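Local coordinates for Lin0012 protein (PDB 3K17) that probably phosphorylates phosphomevalonate with ATP, as a GHMP-type kinase of the mevalonate route to isopentenyl diphosphate, at residues I31-I39 / L347-Q355; L51-W62 / G72-I82. All coordinates share one frame; numbering follows the deposited sequence.

Interaction 1 of 2, residues I31-I39 / L347-Q355; sequences ILTAVNRYI and LPFHTGRVQ
The carbonyl oxygen A34 O takes two hydrogen bonds, from G352 N across the contact at 3.1 Å and from the neighbouring hydroxyl T33 OG1, which reach it from opposite faces of the carbonyl plane. The bond from G352 is nearly straight (174° at the hydrogen), yet its donor stands above that plane. G352 also lays its CA near V35 O, a CA-H...O contact of 3.4 Å, at the closest approach of the two backbones. At the corner, the amide of N36 works with both ends. N36 ND2 gives a hydrogen to P348 O at 3.2 Å, with the acceptor in the plane of the amide, while N36 OD1 receives H350 N from above that plane. With chi1 at 56°, CG lies between the backbone N and the carbonyl carbon, which turns the amide onto this backbone. The imidazole of H350 then lies across the asparagine, N36 CB standing over its centre 3.5 Å from the centroid. P348 O has a second, weak donor in R37 NH2, whose guanidinium carries L347 CD2 over one face. F349 turns its rim to strand 29-35: T33 OG1 and V35 CG1 both lie at the ring edge, in plane, and F215 meets the same phenyl edge-to-face. Farther along, R353 N donates to Y38 OH at 3.0 Å, almost in line. Outside the pair, T351 OG1 is held by E210 and W172. The loop leads into strand 355-357, which pairs with strand 7-18 in the sheet of strands 29-35 and 37-45. Where the C-terminal end returns to that sheet, loop backbone amides and carbonyls are thus met chiefly by side chains of N36, R37 and Y38, with one bond between backbones.

Interaction 2 of 2, residues L51-W62 / G72-I82; sequences LWIPHYENPVSW and GEHWTFTAEAI
W75, near the N-terminal end of helix 76-91, lies between two layers of side chains from 51-62. Over one face of its indole come Y56 and I53; V60 covers the opposite face, its CG2 3.7 Å from the centroid of the six-membered ring and almost on the normal. Y56 and the five-membered ring form an offset stack, with centroids 4.0 Å apart and planes 9° from parallel. I53 CG1 adds a CH-pi contact over the six-membered ring, and L51 CG touches W75 CZ3. Alongside, the imidazoles of H55 and H74 lie face to face, centroids 3.6 Å apart and planes at 11°. H55 reaches this position with CG anti to its backbone N (chi1 -169°). The edge of the H55 ring, at ND1, stands over the face of Y56 turned away from W75. The phenol hydroxyl Y56 OH accepts H74 N at 3.2 Å and lies at the edge of the H74 ring. Toward the interior, I82 CD1 meets L51 CD2 at 3.6 Å while I82 CG2 touches W62, and L68 packs on both I82 and W62. Layered rings and the aliphatic side chains beside them attach the N-terminal end of the helix to strand 50-52 and its following loop chiefly by dispersion, with one polar bond at the tyrosine tip.

Both contacts border the same mixed sheet, interaction 1 through strands 29-35 and 37-45 and interaction 2 through strand 50-52, yet their centres are 24 Å apart and they do not touch. Each is partly buried. Interaction 1 lies nearer the middle of the chain, about 11 Å from its centre, and joins segments more than 300 residues apart, so it ties the C-terminal part of the chain back to an early strand corner. Interaction 2, about 20 Å out, joins segments close in sequence. Their chemistry differs: in the first, side chains at a strand corner grip the backbone of a loop, whereas stacked aromatic and aliphatic groups dominate the second, where the N-terminal end of a helix meets a short strand and the loop after it.

Interaction 1 of 2, residues I31-I39 / L347-Q355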
loop_
_atom_site.group_PDB
_atom_site.type_symbol
_atom_site.label_atom_id
_atom_site.label_comp_id
_atom_site.label_asym_id
_atom_site.label_seq_id
_atom_site.Cartn_x
_atom_site.Cartn_y
_atom_site.Cartn_z
ATOM N N ILE A 31 31.766 32.868 -2.008
ATOM C CA ILE A 31 31.681 33.954 -2.967
ATOM C C ILE A 31 30.889 33.396 -4.156
ATOM O O ILE A 31 31.105 32.259 -4.556
ATOM C CB ILE A 31 33.072 34.365 -3.486
ATOM C CG1 ILE A 31 33.958 34.833 -2.323
ATOM C CG2 ILE A 31 32.922 35.459 -4.552
ATOM C CD1 ILE A 31 33.419 36.049 -1.593
ATOM N N LEU A 32 29.965 34.183 -4.699
ATOM C CA LEU A 32 29.197 33.732 -5.858
ATOM C C LEU A 32 28.929 34.882 -6.792
ATOM O O LEU A 32 28.922 36.044 -6.383
ATOM C CB LEU A 32 27.833 33.152 -5.459
ATOM C CG LEU A 32 27.701 31.928 -4.553
ATOM C CD1 LEU A 32 27.276 32.379 -3.161
ATOM C CD2 LEU A 32 26.640 30.978 -5.149
ATOM N N THR A 33 28.719 34.555 -8.058
ATOM C CA THR A 33 28.365 35.562 -9.028
ATOM C C THR A 33 27.153 35.048 -9.787
ATOM O O THR A 33 27.029 33.845 -10.039
ATOM C CB THR A 33 29.495 35.855 -10.046
ATOM O OG1 THR A 33 29.029 36.842 -10.978
ATOM C CG2 THR A 33 29.869 34.603 -10.832
ATOM N N ALA A 34 26.244 35.954 -10.120
ATOM C CA ALA A 34 25.075 35.588 -10.901
ATOM C C ALA A 34 25.578 35.632 -12.344
ATOM O O ALA A 34 26.577 36.304 -12.631
ATOM C CB ALA A 34 23.957 36.598 -10.681
ATOM N N VAL A 35 24.914 34.922 -13.252
ATOM C CA VAL A 35 25.354 34.907 -14.645
ATOM C C VAL A 35 24.298 35.468 -15.590
ATOM O O VAL A 35 23.114 35.541 -15.255
ATOM C CB VAL A 35 25.738 33.468 -15.109
ATOM C CG1 VAL A 35 26.721 32.841 -14.125
ATOM C CG2 VAL A 35 24.499 32.607 -15.216
ATOM N N ASN A 36 24.748 35.853 -16.779
ATOM C CA ASN A 36 23.891 36.420 -17.805
ATOM C C ASN A 36 23.021 35.389 -18.549
ATOM O O ASN A 36 22.858 35.464 -19.768
ATOM C CB ASN A 36 24.762 37.194 -18.802
ATOM C CG ASN A 36 25.856 36.334 -19.409
ATOM O OD1 ASN A 36 26.572 35.622 -18.702
ATOM N ND2 ASN A 36 25.995 36.399 -20.725
ATOM N N ARG A 37 22.465 34.434 -17.807
ATOM C CA ARG A 37 21.583 33.400 -18.368
ATOM C C ARG A 37 20.443 33.348 -17.367
ATOM O O ARG A 37 20.665 33.233 -16.161
ATOM C CB ARG A 37 22.332 32.073 -18.496
ATOM C CG ARG A 37 23.439 32.182 -19.550
ATOM C CD ARG A 37 24.448 31.045 -19.542
ATOM N NE ARG A 37 25.607 31.440 -20.338
ATOM C CZ ARG A 37 25.631 31.502 -21.667
ATOM N NH1 ARG A 37 24.558 31.169 -22.374
ATOM N NH2 ARG A 37 26.710 31.962 -22.287
ATOM N N TYR A 38 19.222 33.436 -17.876
ATOM C CA TYR A 38 18.065 33.548 -17.013
ATOM C C TYR A 38 16.918 32.558 -17.091
ATOM O O TYR A 38 16.714 31.842 -18.075
ATOM C CB TYR A 38 17.450 34.939 -17.223
ATOM C CG TYR A 38 18.418 36.085 -17.028
ATOM C CD1 TYR A 38 18.462 36.781 -15.821
ATOM C CD2 TYR A 38 19.337 36.428 -18.026
ATOM C CE1 TYR A 38 19.384 37.777 -15.599
ATOM C CE2 TYR A 38 20.284 37.437 -17.814
ATOM C CZ TYR A 38 20.294 38.104 -16.591
ATOM O OH TYR A 38 21.207 39.095 -16.338
ATOM N N ILE A 39 16.164 32.564 -16.003
ATOM C CA ILE A 39 14.934 31.825 -15.905
ATOM C C ILE A 39 13.996 33.023 -16.043
ATOM O O ILE A 39 14.248 34.082 -15.446
ATOM C CB ILE A 39 14.772 31.151 -14.524
ATOM C CG1 ILE A 39 15.337 29.723 -14.601
ATOM C CG2 ILE A 39 13.300 31.164 -14.105
ATOM C CD1 ILE A 39 15.260 28.942 -13.325
ATOM N N LEU A 347 30.911 29.476 -22.141
ATOM C CA LEU A 347 29.646 30.170 -21.926
ATOM C C LEU A 347 29.956 31.662 -21.726
ATOM O O LEU A 347 30.268 32.098 -20.608
ATOM C CB LEU A 347 28.911 29.606 -20.694
ATOM C CG LEU A 347 28.539 28.113 -20.712
ATOM C CD1 LEU A 347 27.694 27.763 -19.481
ATOM C CD2 LEU A 347 27.756 27.791 -21.976
ATOM N N PRO A 348 29.915 32.455 -22.816
ATOM C CA PRO A 348 30.187 33.899 -22.748
ATOM C C PRO A 348 29.545 34.491 -21.491
ATOM O O PRO A 348 28.350 34.328 -21.253
ATOM C CB PRO A 348 29.570 34.416 -24.041
ATOM C CG PRO A 348 29.915 33.282 -25.013
ATOM C CD PRO A 348 29.609 32.035 -24.200
ATOM N N PHE A 349 30.348 35.191 -20.700
ATOM C CA PHE A 349 29.883 35.727 -19.432
ATOM C C PHE A 349 29.963 37.228 -19.184
ATOM O O PHE A 349 30.855 37.916 -19.659
ATOM C CB PHE A 349 30.656 35.023 -18.303
ATOM C CG PHE A 349 30.480 35.657 -16.934
ATOM C CD1 PHE A 349 29.543 35.155 -16.032
ATOM C CD2 PHE A 349 31.249 36.757 -16.554
ATOM C CE1 PHE A 349 29.372 35.739 -14.777
ATOM C CE2 PHE A 349 31.085 37.352 -15.293
ATOM C CZ PHE A 349 30.146 36.842 -14.406
ATOM N N HIS A 350 28.982 37.707 -18.431
ATOM C CA HIS A 350 28.928 39.068 -17.922
ATOM C C HIS A 350 27.949 38.954 -16.756
ATOM O O HIS A 350 26.992 38.172 -16.800
ATOM C CB HIS A 350 28.577 40.165 -18.974
ATOM C CG HIS A 350 27.262 40.011 -19.670
ATOM N ND1 HIS A 350 27.136 39.364 -20.881
ATOM C CD2 HIS A 350 26.037 40.512 -19.384
ATOM C CE1 HIS A 350 25.890 39.476 -21.310
ATOM N NE2 HIS A 350 25.204 40.168 -20.421
ATOM N N THR A 351 28.246 39.666 -15.679
ATOM C CA THR A 351 27.446 39.603 -14.462
ATOM C C THR A 351 25.939 39.657 -14.644
ATOM O O THR A 351 25.416 40.564 -15.282
ATOM C CB THR A 351 27.874 40.716 -13.487
ATOM O OG1 THR A 351 29.306 40.736 -13.396
ATOM C CG2 THR A 351 27.304 40.448 -12.099
ATOM N N GLY A 352 25.236 38.676 -14.075
ATOM C CA GLY A 352 23.785 38.654 -14.188
ATOM C C GLY A 352 23.099 39.616 -13.226
ATOM O O GLY A 352 23.609 39.885 -12.141
ATOM N N ARG A 353 21.946 40.140 -13.627
ATOM C CA ARG A 353 21.181 41.061 -12.791
ATOM C C ARG A 353 19.695 40.754 -12.908
ATOM O O ARG A 353 19.198 40.472 -13.997
ATOM C CB ARG A 353 21.393 42.514 -13.233
ATOM C CG ARG A 353 22.835 42.939 -13.432
ATOM C CD ARG A 353 23.598 43.052 -12.125
ATOM N NE ARG A 353 24.849 43.780 -12.327
ATOM C CZ ARG A 353 25.752 43.993 -11.377
ATOM N NH1 ARG A 353 25.544 43.530 -10.152
ATOM N NH2 ARG A 353 26.857 44.676 -11.650
ATOM N N VAL A 354 18.989 40.822 -11.786
ATOM C CA VAL A 354 17.555 40.589 -11.770
ATOM C C VAL A 354 16.870 41.711 -12.549
ATOM O O VAL A 354 17.180 42.886 -12.368
ATOM C CB VAL A 354 17.008 40.563 -10.327
ATOM C CG1 VAL A 354 15.482 40.452 -10.343
ATOM C CG2 VAL A 354 17.619 39.387 -9.562
ATOM N N GLN A 355 15.952 41.337 -13.429
ATOM C CA GLN A 355 15.220 42.305 -14.237
ATOM C C GLN A 355 13.724 42.050 -14.073
ATOM O O GLN A 355 13.210 41.012 -14.498
ATOM C CB GLN A 355 15.620 42.167 -15.710
ATOM C CG GLN A 355 17.097 42.425 -15.969
ATOM C CD GLN A 355 17.596 41.777 -17.245
ATOM O OE1 GLN A 355 18.506 40.947 -17.213
ATOM N NE2 GLN A 355 17.005 42.151 -18.376
#

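Interaction 2 of 2, residues L51-W62 / G72-I82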
loop_
_atom_site.group_PDB
_atom_site.type_symbol
_atom_site.label_atom_id
_atom_site.label_comp_id
_atom_site.label_asym_id
_atom_site.label_seq_id
_atom_site.Cartn_x
_atom_site.Cartn_y
_atom_site.Cartn_z
ATOM N N LEU A 51 0.067 27.351 -13.591
ATOM C CA LEU A 51 1.523 27.341 -13.519
ATOM C C LEU A 51 2.050 26.436 -14.620
ATOM O O LEU A 51 1.602 25.295 -14.762
ATOM C CB LEU A 51 2.023 26.821 -12.164
ATOM C CG LEU A 51 3.539 26.600 -12.094
ATOM C CD1 LEU A 51 4.282 27.927 -12.321
ATOM C CD2 LEU A 51 3.912 25.996 -10.745
ATOM N N TRP A 52 2.993 26.959 -15.393
ATOM C CA TRP A 52 3.628 26.213 -16.469
ATOM C C TRP A 52 5.127 26.235 -16.194
ATOM O O TRP A 52 5.679 27.298 -15.896
ATOM C CB TRP A 52 3.412 26.887 -17.830
ATOM C CG TRP A 52 1.998 27.092 -18.251
ATOM C CD1 TRP A 52 1.069 27.897 -17.657
ATOM C CD2 TRP A 52 1.368 26.538 -19.412
ATOM N NE1 TRP A 52 -0.101 27.886 -18.382
ATOM C CE2 TRP A 52 0.056 27.059 -19.464
ATOM C CE3 TRP A 52 1.786 25.654 -20.415
ATOM C CZ2 TRP A 52 -0.845 26.724 -20.484
ATOM C CZ3 TRP A 52 0.890 25.321 -21.430
ATOM C CH2 TRP A 52 -0.410 25.858 -21.454
ATOM N N ILE A 53 5.776 25.080 -16.274
ATOM C CA ILE A 53 7.224 25.032 -16.090
ATOM C C ILE A 53 7.810 24.254 -17.256
ATOM O O ILE A 53 7.107 23.472 -17.907
ATOM C CB ILE A 53 7.639 24.399 -14.744
ATOM C CG1 ILE A 53 7.158 22.945 -14.641
ATOM C CG2 ILE A 53 7.080 25.229 -13.609
ATOM C CD1 ILE A 53 7.757 22.218 -13.455
ATOM N N PRO A 54 9.103 24.459 -17.545
ATOM C CA PRO A 54 9.755 23.768 -18.659
ATOM C C PRO A 54 9.603 22.260 -18.710
ATOM O O PRO A 54 9.403 21.693 -19.780
ATOM C CB PRO A 54 11.221 24.187 -18.521
ATOM C CG PRO A 54 11.126 25.541 -17.854
ATOM C CD PRO A 54 10.070 25.296 -16.812
ATOM N N HIS A 55 9.693 21.600 -17.568
ATOM C CA HIS A 55 9.604 20.149 -17.579
ATOM C C HIS A 55 8.282 19.569 -18.092
ATOM O O HIS A 55 8.275 18.516 -18.730
ATOM C CB HIS A 55 9.902 19.585 -16.191
ATOM C CG HIS A 55 10.086 18.099 -16.178
ATOM N ND1 HIS A 55 9.030 17.214 -16.242
ATOM C CD2 HIS A 55 11.209 17.341 -16.165
ATOM C CE1 HIS A 55 9.494 15.978 -16.269
ATOM N NE2 HIS A 55 10.813 16.028 -16.224
ATOM N N TYR A 56 7.169 20.248 -17.837
ATOM C CA TYR A 56 5.875 19.724 -18.271
ATOM C C TYR A 56 5.255 20.468 -19.444
ATOM O O TYR A 56 5.414 21.676 -19.581
ATOM C CB TYR A 56 4.904 19.725 -17.093
ATOM C CG TYR A 56 5.322 18.807 -15.972
ATOM C CD1 TYR A 56 5.187 17.424 -16.091
ATOM C CD2 TYR A 56 5.864 19.319 -14.792
ATOM C CE1 TYR A 56 5.578 16.574 -15.066
ATOM C CE2 TYR A 56 6.255 18.484 -13.761
ATOM C CZ TYR A 56 6.109 17.111 -13.901
ATOM O OH TYR A 56 6.479 16.284 -12.870
ATOM N N GLU A 57 4.544 19.736 -20.294
ATOM C CA GLU A 57 3.894 20.342 -21.450
ATOM C C GLU A 57 2.618 21.066 -21.032
ATOM O O GLU A 57 2.214 22.052 -21.644
ATOM C CB GLU A 57 3.532 19.275 -22.481
ATOM C CG GLU A 57 2.951 19.852 -23.755
ATOM C CD GLU A 57 2.049 18.872 -24.483
ATOM O OE1 GLU A 57 2.446 17.693 -24.627
ATOM O OE2 GLU A 57 0.944 19.281 -24.917
ATOM N N ASN A 58 1.968 20.561 -19.995
ATOM C CA ASN A 58 0.737 21.169 -19.533
ATOM C C ASN A 58 0.863 21.779 -18.144
ATOM O O ASN A 58 1.655 21.332 -17.325
ATOM C CB ASN A 58 -0.391 20.135 -19.555
ATOM C CG ASN A 58 -0.689 19.643 -20.957
ATOM O OD1 ASN A 58 -0.463 18.484 -21.280
ATOM N ND2 ASN A 58 -1.179 20.537 -21.802
ATOM N N PRO A 59 0.062 22.816 -17.868
ATOM C CA PRO A 59 0.073 23.502 -16.573
ATOM C C PRO A 59 -0.731 22.747 -15.530
ATOM O O PRO A 59 -1.405 21.772 -15.844
ATOM C CB PRO A 59 -0.583 24.833 -16.902
ATOM C CG PRO A 59 -1.676 24.391 -17.848
ATOM C CD PRO A 59 -0.931 23.424 -18.774
ATOM N N VAL A 60 -0.631 23.194 -14.284
ATOM C CA VAL A 60 -1.412 22.630 -13.192
ATOM C C VAL A 60 -2.163 23.827 -12.629
ATOM O O VAL A 60 -1.748 24.973 -12.822
ATOM C CB VAL A 60 -0.546 22.034 -12.065
ATOM C CG1 VAL A 60 -0.012 20.671 -12.476
ATOM C CG2 VAL A 60 0.584 22.988 -11.720
ATOM N N SER A 61 -3.273 23.569 -11.952
ATOM C CA SER A 61 -4.051 24.648 -11.371
ATOM C C SER A 61 -4.289 24.315 -9.918
ATOM O O SER A 61 -4.030 23.190 -9.478
ATOM C CB SER A 61 -5.392 24.805 -12.098
ATOM O OG SER A 61 -6.088 25.959 -11.642
ATOM N N TRP A 62 -4.770 25.298 -9.171
ATOM C CA TRP A 62 -5.050 25.107 -7.760
ATOM C C TRP A 62 -6.010 26.212 -7.328
ATOM O O TRP A 62 -6.037 27.284 -7.926
ATOM C CB TRP A 62 -3.744 25.139 -6.951
ATOM C CG TRP A 62 -3.014 26.464 -6.948
ATOM C CD1 TRP A 62 -2.971 27.370 -5.924
ATOM C CD2 TRP A 62 -2.181 27.000 -7.991
ATOM N NE1 TRP A 62 -2.158 28.431 -6.263
ATOM C CE2 TRP A 62 -1.664 28.230 -7.525
ATOM C CE3 TRP A 62 -1.819 26.558 -9.273
ATOM C CZ2 TRP A 62 -0.804 29.026 -8.294
ATOM C CZ3 TRP A 62 -0.960 27.349 -10.039
ATOM C CH2 TRP A 62 -0.462 28.572 -9.542
ATOM N N GLY A 72 3.182 15.482 -9.988
ATOM C CA GLY A 72 4.506 15.438 -10.583
ATOM C C GLY A 72 5.660 15.853 -9.677
ATOM O O GLY A 72 5.605 16.878 -8.997
ATOM N N GLU A 73 6.718 15.053 -9.684
ATOM C CA GLU A 73 7.901 15.311 -8.872
ATOM C C GLU A 73 8.627 16.607 -9.232
ATOM O O GLU A 73 9.224 17.253 -8.371
ATOM C CB GLU A 73 8.878 14.141 -9.008
ATOM C CG GLU A 73 10.282 14.422 -8.492
ATOM C CD GLU A 73 11.278 13.356 -8.924
ATOM O OE1 GLU A 73 11.043 12.169 -8.621
ATOM O OE2 GLU A 73 12.293 13.706 -9.565
ATOM N N HIS A 74 8.579 16.994 -10.500
ATOM C CA HIS A 74 9.276 18.195 -10.925
ATOM C C HIS A 74 8.590 19.513 -10.611
ATOM O O HIS A 74 9.128 20.579 -10.915
ATOM C CB HIS A 74 9.594 18.099 -12.413
ATOM C CG HIS A 74 10.482 16.944 -12.746
ATOM N ND1 HIS A 74 10.024 15.645 -12.798
ATOM C CD2 HIS A 74 11.818 16.881 -12.953
ATOM C CE1 HIS A 74 11.040 14.831 -13.023
ATOM N NE2 HIS A 74 12.140 15.555 -13.120
ATOM N N TRP A 75 7.416 19.438 -9.991
ATOM C CA TRP A 75 6.659 20.633 -9.612
ATOM C C TRP A 75 7.067 21.103 -8.209
ATOM O O TRP A 75 6.825 22.243 -7.830
ATOM C CB TRP A 75 5.152 20.333 -9.554
ATOM C CG TRP A 75 4.480 20.084 -10.872
ATOM C CD1 TRP A 75 3.987 18.893 -11.332
ATOM C CD2 TRP A 75 4.207 21.053 -11.890
ATOM N NE1 TRP A 75 3.421 19.063 -12.576
ATOM C CE2 TRP A 75 3.544 20.379 -12.942
ATOM C CE3 TRP A 75 4.457 22.426 -12.017
ATOM C CZ2 TRP A 75 3.127 21.035 -14.108
ATOM C CZ3 TRP A 75 4.039 23.080 -13.174
ATOM C CH2 TRP A 75 3.382 22.383 -14.205
ATOM N N THR A 76 7.671 20.204 -7.443
ATOM C CA THR A 76 8.015 20.484 -6.060
ATOM C C THR A 76 8.644 21.826 -5.713
ATOM O O THR A 76 8.107 22.539 -4.872
ATOM C CB THR A 76 8.871 19.342 -5.471
ATOM O OG1 THR A 76 8.253 18.089 -5.779
ATOM C CG2 THR A 76 8.934 19.457 -3.959
ATOM N N PHE A 77 9.755 22.197 -6.344
ATOM C CA PHE A 77 10.370 23.471 -5.980
ATOM C C PHE A 77 9.451 24.669 -6.171
ATOM O O PHE A 77 9.317 25.480 -5.267
ATOM C CB PHE A 77 11.684 23.699 -6.742
ATOM C CG PHE A 77 12.856 22.957 -6.157
ATOM C CD1 PHE A 77 13.407 23.355 -4.937
ATOM C CD2 PHE A 77 13.400 21.859 -6.814
ATOM C CE1 PHE A 77 14.492 22.664 -4.373
ATOM C CE2 PHE A 77 14.486 21.160 -6.258
ATOM C CZ PHE A 77 15.029 21.569 -5.032
ATOM N N THR A 78 8.817 24.780 -7.336
ATOM C CA THR A 78 7.941 25.915 -7.597
ATOM C C THR A 78 6.636 25.860 -6.816
ATOM O O THR A 78 6.107 26.905 -6.408
ATOM C CB THR A 78 7.647 26.073 -9.115
ATOM O OG1 THR A 78 7.128 24.848 -9.642
ATOM C CG2 THR A 78 8.922 26.428 -9.858
ATOM N N ALA A 79 6.111 24.656 -6.598
ATOM C CA ALA A 79 4.872 24.527 -5.841
ATOM C C ALA A 79 5.127 24.980 -4.411
ATOM O O ALA A 79 4.295 25.648 -3.807
ATOM C CB ALA A 79 4.379 23.081 -5.841
ATOM N N GLU A 80 6.280 24.608 -3.871
ATOM C CA GLU A 80 6.613 24.983 -2.503
ATOM C C GLU A 80 6.748 26.502 -2.371
ATOM O O GLU A 80 6.301 27.086 -1.387
ATOM C CB GLU A 80 7.917 24.310 -2.073
ATOM C CG GLU A 80 8.318 24.582 -0.641
ATOM C CD GLU A 80 7.514 23.779 0.364
ATOM O OE1 GLU A 80 6.714 22.921 -0.059
ATOM O OE2 GLU A 80 7.690 23.998 1.582
ATOM N N ALA A 81 7.378 27.132 -3.361
ATOM C CA ALA A 81 7.554 28.583 -3.344
ATOM C C ALA A 81 6.187 29.263 -3.388
ATOM O O ALA A 81 5.956 30.245 -2.701
ATOM C CB ALA A 81 8.401 29.021 -4.522
ATOM N N ILE A 82 5.277 28.724 -4.197
ATOM C CA ILE A 82 3.929 29.271 -4.307
ATOM C C ILE A 82 3.172 29.102 -2.986
ATOM O O ILE A 82 2.456 30.004 -2.540
ATOM C CB ILE A 82 3.144 28.561 -5.450
ATOM C CG1 ILE A 82 3.685 29.019 -6.803
ATOM C CG2 ILE A 82 1.649 28.846 -5.335
ATOM C CD1 ILE A 82 3.129 28.240 -7.988
#